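Side-chain contact in galactose mutarotase-like protein (Clostridium acetobutylicum, PDB 3OS7), which probably binds carbohydrate and may interconvert the anomers of an aldose: residues 278-281 against 282-285. Sequence-based numbering, arbitrary orientation.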
ATOM      1  N   GLU A 278      -2.238 -10.319  -2.793  1.00 11.12           N
ATOM      2  CA  GLU A 278      -2.725 -11.060  -1.628  1.00 14.05           C
ATOM      3  C   GLU A 278      -2.320 -10.334  -0.344  1.00 15.79           C
ATOM      4  O   GLU A 278      -1.187  -9.895  -0.184  1.00 17.99           O
ATOM      5  CB  GLU A 278      -2.166 -12.486  -1.665  1.00 14.43           C
ATOM      6  CG  GLU A 278      -2.707 -13.411  -0.611  1.00 16.07           C
ATOM      7  CD  GLU A 278      -2.361 -14.900  -0.855  1.00 27.13           C
ATOM      8  OE1 GLU A 278      -1.637 -15.255  -1.822  1.00 22.38           O
ATOM      9  OE2 GLU A 278      -2.861 -15.718  -0.053  1.00 25.29           O
HETATM   10  N   MSE A 279      -3.263 -10.211   0.563  1.00 14.69           N
HETATM   11  CA  MSE A 279      -3.074  -9.450   1.789  1.00 15.20           C
HETATM   12  C   MSE A 279      -3.349 -10.333   2.991  1.00 14.81           C
HETATM   13  O   MSE A 279      -4.335 -11.072   3.005  1.00 15.70           O
HETATM   14  CB  MSE A 279      -4.051  -8.281   1.825  1.00 16.49           C
HETATM   15  CG  MSE A 279      -4.022  -7.417   0.634  1.00 19.06           C
HETATM   16 SE   MSE A 279      -5.636  -6.361   0.414  0.75 16.06          SE
HETATM   17  CE  MSE A 279      -5.200  -5.829  -1.357  1.00 16.19           C
ATOM     18  N   SER A 280      -2.514 -10.209   4.012  1.00 14.54           N
ATOM     19  CA  SER A 280      -2.731 -10.947   5.270  1.00 16.99           C
ATOM     20  C   SER A 280      -3.927 -10.377   6.035  1.00 14.47           C
ATOM     21  O   SER A 280      -4.400  -9.252   5.765  1.00 13.79           O
ATOM     22  CB  SER A 280      -1.471 -10.930   6.139  1.00 20.11           C
ATOM     23  OG  SER A 280      -1.232  -9.643   6.697  1.00 15.84           O
ATOM     24  N   SER A 281      -4.398 -11.148   7.011  1.00 15.16           N
ATOM     25  CA  SER A 281      -5.569 -10.808   7.825  0.50 16.57           C
ATOM     26  C   SER A 281      -5.414  -9.537   8.631  1.00 13.84           C
ATOM     27  O   SER A 281      -6.401  -8.987   9.138  1.00 14.47           O
ATOM     28  CB  SER A 281      -5.878 -11.950   8.814  0.50 17.47           C
ATOM     29  OG  SER A 281      -6.203 -13.134   8.140  0.50 25.23           O
ATOM     30  N   GLU A 282      -4.174  -9.067   8.795  1.00 14.60           N
ATOM     31  CA  GLU A 282      -3.946  -7.795   9.466  1.00 14.80           C
ATOM     32  C   GLU A 282      -4.562  -6.631   8.700  1.00 15.30           C
ATOM     33  O   GLU A 282      -4.848  -5.570   9.292  1.00 12.50           O
ATOM     34  CB  GLU A 282      -2.443  -7.532   9.668  1.00 15.88           C
ATOM     35  CG  GLU A 282      -1.811  -8.345  10.818  1.00 18.56           C
ATOM     36  CD  GLU A 282      -1.486  -9.776  10.443  1.00 28.65           C
ATOM     37  OE1 GLU A 282      -1.457 -10.123   9.247  1.00 20.13           O
ATOM     38  OE2 GLU A 282      -1.261 -10.579  11.355  1.00 27.28           O
ATOM     39  N   TYR A 283      -4.774  -6.827   7.400  1.00 12.26           N
ATOM     40  CA  TYR A 283      -5.392  -5.784   6.568  1.00 13.82           C
ATOM     41  C   TYR A 283      -6.902  -6.008   6.532  1.00 14.34           C
ATOM     42  O   TYR A 283      -7.380  -7.032   6.055  1.00 16.23           O
ATOM     43  CB  TYR A 283      -4.776  -5.763   5.178  1.00 14.35           C
ATOM     44  CG  TYR A 283      -3.329  -5.396   5.209  1.00 11.77           C
ATOM     45  CD1 TYR A 283      -2.938  -4.090   5.470  1.00 15.92           C
ATOM     46  CD2 TYR A 283      -2.346  -6.352   5.043  1.00 14.72           C
ATOM     47  CE1 TYR A 283      -1.568  -3.741   5.535  1.00 17.70           C
ATOM     48  CE2 TYR A 283      -0.972  -6.016   5.129  1.00 16.74           C
ATOM     49  CZ  TYR A 283      -0.601  -4.703   5.350  1.00 17.10           C
ATOM     50  OH  TYR A 283       0.747  -4.357   5.402  1.00 19.14           O
ATOM     51  N   LYS A 284      -7.631  -5.069   7.135  1.00 13.48           N
ATOM     52  CA  LYS A 284      -9.046  -5.233   7.383  1.00 14.19           C
ATOM     53  C   LYS A 284      -9.963  -4.356   6.527  1.00 14.26           C
ATOM     54  O   LYS A 284     -11.176  -4.600   6.452  1.00 13.24           O
ATOM     55  CB  LYS A 284      -9.279  -4.975   8.855  1.00 15.32           C
ATOM     56  CG  LYS A 284      -8.457  -5.996   9.717  1.00 18.30           C
ATOM     57  CD  LYS A 284      -8.702  -5.947  11.166  1.00 26.38           C
ATOM     58  CE  LYS A 284      -7.682  -6.881  11.912  1.00 24.79           C
ATOM     59  NZ  LYS A 284      -7.715  -8.320  11.432  1.00 28.22           N
ATOM     60  N   TYR A 285      -9.392  -3.324   5.909  1.00 11.41           N
ATOM     61  CA  TYR A 285     -10.116  -2.365   5.087  1.00 11.69           C
ATOM     62  C   TYR A 285      -9.308  -2.084   3.829  1.00 10.34           C
ATOM     63  O   TYR A 285      -8.132  -2.433   3.749  1.00 10.44           O
ATOM     64  CB  TYR A 285     -10.376  -1.034   5.830  1.00 12.69           C
ATOM     65  CG  TYR A 285     -11.441  -1.142   6.872  1.00 11.04           C
ATOM     66  CD1 TYR A 285     -11.133  -1.580   8.172  1.00 11.00           C
ATOM     67  CD2 TYR A 285     -12.767  -0.840   6.577  1.00 12.15           C
ATOM     68  CE1 TYR A 285     -12.135  -1.722   9.130  1.00 15.03           C
ATOM     69  CE2 TYR A 285     -13.767  -0.946   7.546  1.00 12.70           C
ATOM     70  CZ  TYR A 285     -13.451  -1.392   8.814  1.00 16.72           C
ATOM     71  OH  TYR A 285     -14.461  -1.510   9.765  1.00 14.35           O
TER
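S280 to Y283 form a type I beta turn, a local contact closed by backbone and side-chain bonds, in the connection from strand 273-279 to strand 285-289. The turn is shut by Y283 N, which gives its hydrogen to S280 O at 2.9 Å with an N-H...O angle of 163°. S280 OG donates to E282 OE1 at 2.6 Å and meets the carboxylate oxygen nearly along its C-O axis. The glutamate reaches back because its chain folds at chi2 (80°), and S280 OG is also bonded to the backbone N of V333 on strand 329-340, which ties the turn to that strand. K284 curls round through a bend at chi4 (-57°), so that NZ donates a hydrogen bond to S281 O at 2.7 Å, tilted from the carbonyl plane; a bound tetraethylene glycol, probably from the crystallisation liquor, is also hydrogen-bonded to this amine. CD2 of the buried Y283 lies 4.1 Å from M279 CB, an apolar contact oblique to the ring, and both side chains rest on C334 and P302. K284 and Y285 then both face Q303. The arrangement is a type I beta turn followed by a classic beta bulge, within the antiparallel beta fold of galactose mutarotase relatives.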